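Side-chain contacts in alpha-1,2-mannosyltransferase (Ktr4), putative (Neosartorya fumigata, PDB 7BOP), which is a putative glycosyltransferase of the GT-A clan that binds guanosine-5'-diphosphate and a manganese ion: residues I103-K108 with C171-G176; M177-P182 with D289-E294; N282-D287 with P318-G323. One frame throughout, in Å; residues are numbered along the deposited sequence.

Contact 1: residues I103-K108 with C171-G176; sequences IFFNDK and CRWNSG. With GDP (guanosine-5'-diphosphate), chain H.
F105 and W173 are the two residues that meet between strand 102-106 and helix 165-177. The outer corner of the indole, W173 CH2, sits over one face of the phenyl ring, 3.8 Å from F105 CG. Next to it, W173 CZ2 lies 4.0 Å from F105 CD1. The two side chains cross at about a right angle. Their six-membered rings are tilted at 51° with centroids 5.4 Å apart, so the pair is neither a stack nor a T-shape. The first torsion of W173 (chi1 -172°) sets CG anti to the backbone N and sends the indole out to the strand. This part is buried and well packed. L74 touches both side chains, and H181 meets F105 edge-to-face.

Beyond F105 the packing gives way to polar contacts, and the chain comes out to solvent at K108. N106 OD1 accepts from GDP N2 at 2.8 Å. N106 OD1 also accepts from K108 N at 3.1 Å, which closes an Asx turn. That N-H comes from above the amide carbonyl plane, 75° out of it. D107 OD1 accepts from GDP N1 at 2.9 Å. A longer bond, 3.3 Å, runs from GDP N2 to D107 OD1. A base held at the C-terminal end of a parallel strand is typical of the Rossmann-like nucleotide site of GT-A folds.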
# COMPACT_ATOMS: atom_id res chain seq x y z
N ILE A 103 -0.17 -16.10 1.15
CA ILE A 103 -0.73 -16.21 2.49
C ILE A 103 -1.97 -15.32 2.57
O ILE A 103 -1.88 -14.08 2.46
CB ILE A 103 0.29 -15.84 3.59
CG1 ILE A 103 1.60 -16.61 3.38
CG2 ILE A 103 -0.26 -16.17 4.97
CD1 ILE A 103 2.70 -16.27 4.35
N PHE A 104 -3.13 -15.96 2.74
CA PHE A 104 -4.41 -15.27 2.84
C PHE A 104 -4.81 -15.09 4.30
O PHE A 104 -4.62 -16.00 5.12
CB PHE A 104 -5.48 -16.05 2.07
CG PHE A 104 -5.13 -16.26 0.63
CD1 PHE A 104 -5.24 -15.21 -0.27
CD2 PHE A 104 -4.68 -17.49 0.17
CE1 PHE A 104 -4.91 -15.37 -1.60
CE2 PHE A 104 -4.35 -17.67 -1.17
CZ PHE A 104 -4.47 -16.61 -2.06
N PHE A 105 -5.35 -13.91 4.61
CA PHE A 105 -5.79 -13.55 5.96
C PHE A 105 -7.25 -13.17 5.96
O PHE A 105 -7.74 -12.56 5.01
CB PHE A 105 -4.97 -12.39 6.50
CG PHE A 105 -3.52 -12.72 6.70
CD1 PHE A 105 -3.08 -13.26 7.91
CD2 PHE A 105 -2.59 -12.50 5.69
CE1 PHE A 105 -1.75 -13.55 8.10
CE2 PHE A 105 -1.25 -12.80 5.88
CZ PHE A 105 -0.83 -13.32 7.09
N ASN A 106 -7.94 -13.51 7.04
CA ASN A 106 -9.36 -13.20 7.19
C ASN A 106 -9.70 -13.25 8.68
O ASN A 106 -9.16 -14.06 9.42
CB ASN A 106 -10.18 -14.20 6.35
CG ASN A 106 -11.66 -13.86 6.27
OD1 ASN A 106 -12.13 -12.90 6.87
ND2 ASN A 106 -12.40 -14.65 5.51
N ASP A 107 -10.54 -12.32 9.13
CA ASP A 107 -11.04 -12.32 10.51
C ASP A 107 -11.93 -13.55 10.78
O ASP A 107 -11.99 -14.02 11.91
CB ASP A 107 -11.78 -11.02 10.84
CG ASP A 107 -12.96 -10.76 9.92
OD1 ASP A 107 -12.76 -10.72 8.69
OD2 ASP A 107 -14.08 -10.59 10.43
N LYS A 108 -12.59 -14.04 9.74
CA LYS A 108 -13.38 -15.27 9.79
C LYS A 108 -12.66 -16.43 9.08
O LYS A 108 -11.71 -16.19 8.33
CB LYS A 108 -14.74 -15.02 9.14
CG LYS A 108 -15.53 -13.95 9.88
CD LYS A 108 -16.69 -13.43 9.06
CE LYS A 108 -17.34 -12.25 9.76
NZ LYS A 108 -18.35 -11.61 8.86
N CYS A 171 -8.32 -1.06 8.47
CA CYS A 171 -7.29 -0.02 8.45
C CYS A 171 -6.31 -0.17 9.61
O CYS A 171 -5.09 -0.04 9.43
CB CYS A 171 -7.93 1.37 8.50
SG CYS A 171 -8.79 1.83 6.97
N ARG A 172 -6.84 -0.44 10.79
CA ARG A 172 -6.02 -0.69 11.97
C ARG A 172 -5.15 -1.94 11.80
O ARG A 172 -3.96 -1.92 12.12
CB ARG A 172 -6.91 -0.82 13.20
CG ARG A 172 -6.17 -1.14 14.48
CD ARG A 172 -7.10 -1.07 15.67
NE ARG A 172 -6.35 -1.31 16.90
CZ ARG A 172 -6.21 -2.49 17.51
NH1 ARG A 172 -6.80 -3.60 17.07
NH2 ARG A 172 -5.47 -2.55 18.62
N TRP A 173 -5.74 -3.00 11.24
CA TRP A 173 -5.00 -4.25 11.01
C TRP A 173 -3.82 -4.05 10.05
O TRP A 173 -2.70 -4.48 10.34
CB TRP A 173 -5.91 -5.35 10.50
CG TRP A 173 -5.20 -6.68 10.45
CD1 TRP A 173 -4.96 -7.51 11.51
CD2 TRP A 173 -4.62 -7.31 9.31
NE1 TRP A 173 -4.27 -8.62 11.09
CE2 TRP A 173 -4.04 -8.53 9.75
CE3 TRP A 173 -4.52 -6.97 7.95
CZ2 TRP A 173 -3.40 -9.41 8.89
CZ3 TRP A 173 -3.87 -7.84 7.09
CH2 TRP A 173 -3.32 -9.06 7.56
N ASN A 174 -4.07 -3.39 8.92
CA ASN A 174 -3.00 -3.05 7.98
C ASN A 174 -1.98 -2.07 8.57
O ASN A 174 -0.80 -2.15 8.24
CB ASN A 174 -3.58 -2.50 6.67
CG ASN A 174 -4.17 -3.59 5.80
OD1 ASN A 174 -3.57 -4.64 5.60
ND2 ASN A 174 -5.34 -3.34 5.26
N SER A 175 -2.43 -1.16 9.45
CA SER A 175 -1.53 -0.17 10.05
C SER A 175 -0.56 -0.74 11.09
O SER A 175 0.59 -0.30 11.15
CB SER A 175 -2.33 0.96 10.70
OG SER A 175 -3.08 1.69 9.74
N GLY A 176 -1.03 -1.66 11.92
CA GLY A 176 -0.24 -2.11 13.07
C GLY A 176 -0.21 -3.59 13.43
O GLY A 176 0.58 -3.97 14.30
PB GDP H . -10.91 -0.13 -0.54
O1B GDP H . -12.21 0.18 -1.23
O2B GDP H . -9.87 -0.82 -1.44
O3B GDP H . -10.33 0.99 0.30
O3A GDP H . -11.40 -1.23 0.55
PA GDP H . -11.58 -2.82 0.29
O1A GDP H . -13.01 -3.22 0.55
O2A GDP H . -10.87 -3.18 -1.04
O5' GDP H . -10.73 -3.32 1.56
C5' GDP H . -9.30 -3.26 1.57
C4' GDP H . -8.72 -4.66 1.71
O4' GDP H . -9.12 -5.22 2.96
C3' GDP H . -9.21 -5.65 0.66
O3' GDP H . -8.15 -6.60 0.44
C2' GDP H . -10.43 -6.30 1.29
O2' GDP H . -10.65 -7.63 0.80
C1' GDP H . -10.05 -6.29 2.77
N9 GDP H . -11.13 -6.11 3.77
C8 GDP H . -11.86 -5.00 4.06
N7 GDP H . -12.71 -5.24 5.09
C5 GDP H . -12.52 -6.52 5.48
C6 GDP H . -13.08 -7.43 6.50
O6 GDP H . -13.97 -7.01 7.26
N1 GDP H . -12.60 -8.69 6.58
C2 GDP H . -11.62 -9.15 5.76
N2 GDP H . -11.17 -10.42 5.87
N3 GDP H . -11.08 -8.37 4.79
C4 GDP H . -11.47 -7.08 4.62

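Contact 2: residues M177-P182 with D289-E294; sequences MFYKHP and DFFRGE
Y179 lays one face of its ring over CB of F291. F291 CB is 3.7 Å from the centroid of the Y179 ring and 19° off the ring normal, a CH-pi contact. The pair joins two connecting elements of the GT-A fold: the 3-10 turn 178-180, which follows helix 165-177, and the end of the short helix 288-292. The helix backbone takes part too, since F291 O lies 3.2 Å from Y179 CE1. The first torsion of Y179 (chi1 57°) places CG between the backbone N and the carbonyl carbon, and the ring reaches across to the helix. Its OH is hydrogen-bonded to D297 of helix 294-306, which pins the far end. The F291 side chain crosses Y179 at about a right angle and its ring leads away. It meets F178 only loosely, with F291 CD2 4.5 Å from F178 CZ.

R292 runs past Y179 in the opposite direction, its guanidinium turned steeply against the ring. The chain is extended from CG to NE. R292 NE donates to Y179 O at 3.0 Å with an N-H...O angle of 166°, in the carbonyl plane. R292 NH1 forms a salt bridge with D289 OD1 at 2.9 Å, on the syn side of that oxygen but tilted out of the carboxylate plane, and also bonds to Y187 O. R292 NH2 bonds to L184 O. These partners hold the guanidinium from several sides. A water accepts from R292 NH2 at 3.0 Å and donates to Y179 O at 2.9 Å and to H181 O at 2.7 Å.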
# COMPACT_ATOMS: atom_id res chain seq x y z
N MET A 177 -1.04 -4.41 12.78
CA MET A 177 -1.23 -5.79 13.22
C MET A 177 -0.72 -6.86 12.26
O MET A 177 -0.27 -7.91 12.72
CB MET A 177 -2.70 -6.05 13.53
CG MET A 177 -3.29 -5.13 14.61
SD MET A 177 -2.39 -5.23 16.17
CE MET A 177 -3.26 -4.03 17.14
N PHE A 178 -0.79 -6.63 10.94
CA PHE A 178 -0.41 -7.67 9.98
C PHE A 178 1.02 -8.17 10.20
O PHE A 178 1.27 -9.38 10.15
CB PHE A 178 -0.65 -7.25 8.51
CG PHE A 178 0.44 -6.38 7.92
CD1 PHE A 178 0.50 -5.01 8.19
CD2 PHE A 178 1.38 -6.92 7.05
CE1 PHE A 178 1.48 -4.21 7.61
CE2 PHE A 178 2.37 -6.13 6.48
CZ PHE A 178 2.42 -4.77 6.76
N TYR A 179 1.93 -7.25 10.50
CA TYR A 179 3.33 -7.59 10.75
C TYR A 179 3.60 -8.27 12.11
O TYR A 179 4.74 -8.66 12.37
CB TYR A 179 4.24 -6.37 10.58
CG TYR A 179 3.92 -5.16 11.45
CD1 TYR A 179 4.47 -5.02 12.72
CD2 TYR A 179 3.11 -4.13 10.96
CE1 TYR A 179 4.19 -3.91 13.50
CE2 TYR A 179 2.83 -3.01 11.72
CZ TYR A 179 3.38 -2.89 12.99
OH TYR A 179 3.10 -1.78 13.74
N LYS A 180 2.58 -8.37 12.95
CA LYS A 180 2.63 -9.12 14.21
C LYS A 180 1.94 -10.48 14.12
O LYS A 180 1.91 -11.20 15.10
CB LYS A 180 1.95 -8.32 15.32
CG LYS A 180 2.64 -7.00 15.64
CD LYS A 180 1.94 -6.32 16.80
CE LYS A 180 2.60 -5.01 17.17
NZ LYS A 180 1.82 -3.83 16.67
N HIS A 181 1.38 -10.84 12.96
CA HIS A 181 0.70 -12.12 12.83
C HIS A 181 1.74 -13.26 12.88
O HIS A 181 2.79 -13.16 12.23
CB HIS A 181 -0.11 -12.21 11.55
CG HIS A 181 -1.13 -13.30 11.57
ND1 HIS A 181 -0.79 -14.63 11.43
CD2 HIS A 181 -2.47 -13.28 11.74
CE1 HIS A 181 -1.87 -15.38 11.50
NE2 HIS A 181 -2.91 -14.58 11.69
N PRO A 182 1.48 -14.33 13.66
CA PRO A 182 2.46 -15.44 13.79
C PRO A 182 2.92 -16.07 12.46
O PRO A 182 4.09 -16.38 12.30
CB PRO A 182 1.71 -16.47 14.65
CG PRO A 182 0.79 -15.65 15.49
CD PRO A 182 0.36 -14.49 14.62
N ASP A 289 10.27 -5.80 8.70
CA ASP A 289 11.10 -5.36 9.83
C ASP A 289 11.15 -3.84 10.01
O ASP A 289 11.49 -3.38 11.09
CB ASP A 289 12.51 -5.93 9.74
CG ASP A 289 12.53 -7.45 9.89
OD1 ASP A 289 11.59 -8.03 10.46
OD2 ASP A 289 13.50 -8.05 9.42
N PHE A 290 10.82 -3.06 8.98
CA PHE A 290 10.62 -1.62 9.19
C PHE A 290 9.45 -1.38 10.13
O PHE A 290 9.59 -0.68 11.13
CB PHE A 290 10.36 -0.86 7.89
CG PHE A 290 9.90 0.55 8.11
CD1 PHE A 290 10.80 1.50 8.60
CD2 PHE A 290 8.57 0.91 7.90
CE1 PHE A 290 10.38 2.80 8.86
CE2 PHE A 290 8.15 2.20 8.15
CZ PHE A 290 9.05 3.15 8.62
N PHE A 291 8.31 -1.97 9.81
CA PHE A 291 7.08 -1.77 10.57
C PHE A 291 7.16 -2.38 11.96
O PHE A 291 6.57 -1.85 12.90
CB PHE A 291 5.87 -2.31 9.79
CG PHE A 291 5.65 -1.62 8.48
CD1 PHE A 291 5.08 -0.35 8.44
CD2 PHE A 291 6.03 -2.21 7.28
CE1 PHE A 291 4.87 0.31 7.22
CE2 PHE A 291 5.85 -1.56 6.06
CZ PHE A 291 5.26 -0.29 6.04
N ARG A 292 7.89 -3.49 12.09
CA ARG A 292 8.18 -4.10 13.40
C ARG A 292 9.14 -3.28 14.24
O ARG A 292 9.23 -3.50 15.43
CB ARG A 292 8.77 -5.50 13.24
CG ARG A 292 7.82 -6.54 12.71
CD ARG A 292 8.60 -7.71 12.14
NE ARG A 292 7.70 -8.75 11.67
CZ ARG A 292 8.02 -9.68 10.77
NH1 ARG A 292 9.23 -9.72 10.21
NH2 ARG A 292 7.12 -10.58 10.41
N GLY A 293 9.87 -2.36 13.62
CA GLY A 293 10.87 -1.57 14.30
C GLY A 293 10.33 -0.66 15.38
O GLY A 293 9.12 -0.38 15.45
N GLU A 294 11.24 -0.20 16.23
CA GLU A 294 10.91 0.64 17.38
C GLU A 294 10.10 1.86 16.97
O GLU A 294 9.07 2.15 17.56
CB GLU A 294 12.19 1.10 18.09
CG GLU A 294 11.92 1.90 19.37
CD GLU A 294 13.19 2.48 20.01
OE1 GLU A 294 14.31 2.02 19.70
OE2 GLU A 294 13.05 3.43 20.82
O HOH W 1 4.97 -11.53 12.22

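Contact 3: residues N282-D287 with P318-G323; sequences NFEIGD and PVHSIG
A buried histidine-carboxylate pair, H320 with E284, ties helix 316-327 to strand 284-287. The backbones stand well apart here, with the CA atoms of E284 and H320 10.1 Å from each other. The two side chains bridge this gap alone. H320 ND1 donates to E284 OE1 at 2.7 Å, and the bond is nearly straight, with an N-H...O angle of 171°. OE1 receives it on its syn lone pair, the side of the other oxygen. The oxygen also lies in the plane of the imidazole, at the ring edge. E284 CD lies at that edge too, 3.4 Å from H320 ND1. The carboxylate and the ring are nearly coplanar, their planes 23° apart. On the same edge E284 OE2 is 3.4 Å from H320 CE1.

Both side chains point at each other from the start. E284 has CG anti to its carbonyl carbon, and the chain then extends straight off the strand. In H320 the first torsion aims the ring at the strand. The second (chi2 -175°) then puts ND1 on the far side from CA, facing the carboxylate.

The strand belongs to the mixed sheet of the GT-A fold. It runs antiparallel to strands 189-192 and 218-224, and its backbone bonds to both. A tyrosine from each of these neighbours also reaches the carboxylate: Y190 OH bonds to E284 OE2 and Y218 OH to E284 OE1. The buried acid is therefore gripped at both oxygens, and its rotation is fixed. H320 NE2 has its own partner in N174 O, so both ring nitrogens are engaged and the flip of the imidazole is set.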
# COMPACT_ATOMS: atom_id res chain seq x y z
N ASN A 282 -3.28 -0.36 -1.26
CA ASN A 282 -3.81 -1.61 -1.84
C ASN A 282 -2.72 -2.42 -2.56
O ASN A 282 -2.79 -3.65 -2.60
CB ASN A 282 -5.03 -1.37 -2.73
CG ASN A 282 -4.82 -0.28 -3.75
OD1 ASN A 282 -4.06 -0.43 -4.71
ND2 ASN A 282 -5.51 0.83 -3.56
N PHE A 283 -1.73 -1.72 -3.12
CA PHE A 283 -0.47 -2.30 -3.58
C PHE A 283 0.63 -1.89 -2.62
O PHE A 283 0.79 -0.68 -2.35
CB PHE A 283 -0.09 -1.78 -4.98
CG PHE A 283 1.30 -2.17 -5.44
CD1 PHE A 283 2.42 -1.45 -5.02
CD2 PHE A 283 1.49 -3.27 -6.26
CE1 PHE A 283 3.69 -1.82 -5.42
CE2 PHE A 283 2.76 -3.64 -6.67
CZ PHE A 283 3.87 -2.92 -6.25
N GLU A 284 1.41 -2.85 -2.13
CA GLU A 284 2.62 -2.58 -1.35
C GLU A 284 3.58 -3.73 -1.52
O GLU A 284 3.16 -4.89 -1.50
CB GLU A 284 2.33 -2.46 0.15
CG GLU A 284 1.48 -1.29 0.57
CD GLU A 284 1.45 -1.05 2.07
OE1 GLU A 284 1.34 0.13 2.45
OE2 GLU A 284 1.55 -2.02 2.86
N ILE A 285 4.86 -3.40 -1.68
CA ILE A 285 5.94 -4.37 -1.48
C ILE A 285 6.80 -3.77 -0.38
O ILE A 285 7.35 -2.68 -0.55
CB ILE A 285 6.74 -4.63 -2.76
CG1 ILE A 285 5.82 -5.24 -3.84
CG2 ILE A 285 7.92 -5.55 -2.47
CD1 ILE A 285 6.43 -5.35 -5.22
N GLY A 286 6.92 -4.46 0.75
CA GLY A 286 7.54 -3.85 1.92
C GLY A 286 8.40 -4.75 2.77
O GLY A 286 8.28 -5.97 2.72
N ASP A 287 9.23 -4.11 3.58
CA ASP A 287 10.08 -4.74 4.58
C ASP A 287 9.32 -4.77 5.90
O ASP A 287 9.16 -3.74 6.57
CB ASP A 287 11.38 -3.92 4.68
CG ASP A 287 12.40 -4.51 5.66
OD1 ASP A 287 12.08 -5.43 6.43
OD2 ASP A 287 13.55 -4.02 5.63
N PRO A 318 -2.36 6.53 4.53
CA PRO A 318 -1.72 7.71 5.14
C PRO A 318 -0.84 7.37 6.35
O PRO A 318 0.22 7.95 6.49
CB PRO A 318 -2.91 8.61 5.52
CG PRO A 318 -4.11 7.76 5.46
CD PRO A 318 -3.83 6.71 4.43
N VAL A 319 -1.26 6.42 7.17
CA VAL A 319 -0.46 6.01 8.34
C VAL A 319 0.88 5.38 7.93
O VAL A 319 1.93 5.76 8.47
CB VAL A 319 -1.28 5.10 9.29
CG1 VAL A 319 -0.40 4.50 10.38
CG2 VAL A 319 -2.44 5.89 9.91
N HIS A 320 0.87 4.44 6.99
CA HIS A 320 2.12 3.93 6.40
C HIS A 320 2.97 5.03 5.79
O HIS A 320 4.19 5.08 6.02
CB HIS A 320 1.83 2.88 5.33
CG HIS A 320 1.38 1.57 5.89
ND1 HIS A 320 1.16 0.46 5.10
CD2 HIS A 320 1.12 1.18 7.16
CE1 HIS A 320 0.77 -0.55 5.86
NE2 HIS A 320 0.73 -0.14 7.11
N SER A 321 2.33 5.91 5.02
CA SER A 321 3.04 6.96 4.30
C SER A 321 3.72 7.94 5.24
O SER A 321 4.87 8.33 5.01
CB SER A 321 2.08 7.71 3.37
OG SER A 321 1.49 6.81 2.45
N ILE A 322 3.01 8.35 6.29
CA ILE A 322 3.59 9.23 7.30
C ILE A 322 4.73 8.51 8.04
O ILE A 322 5.80 9.08 8.25
CB ILE A 322 2.52 9.75 8.29
CG1 ILE A 322 1.60 10.76 7.59
CG2 ILE A 322 3.17 10.40 9.49
CD1 ILE A 322 0.29 11.00 8.31
N GLY A 323 4.49 7.26 8.44
CA GLY A 323 5.52 6.48 9.12
C GLY A 323 6.80 6.34 8.31
O GLY A 323 7.90 6.55 8.84

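The three contacts lie close together, with centres 12 to 14 Å apart. Helix 165-177 connects them. Its W173 O is 2.9 Å from F178 N, a probable hydrogen bond that leads from contact 1 into contact 2. N174 O of the same helix reaches H320 NE2 at 2.8 Å, which leads into contact 3. Contacts 2 and 3 meet where F291 CE1 lies 3.9 Å from H320 CD2, and helix 288-292 directly follows strand 284-287. Contact 1 touches GDP itself through N106 and D107. The other two lie further from the ligand: F178 is about 10 Å from GDP, and E284 about 11 Å from GDP and 12 Å from manganese, measured from the side chains.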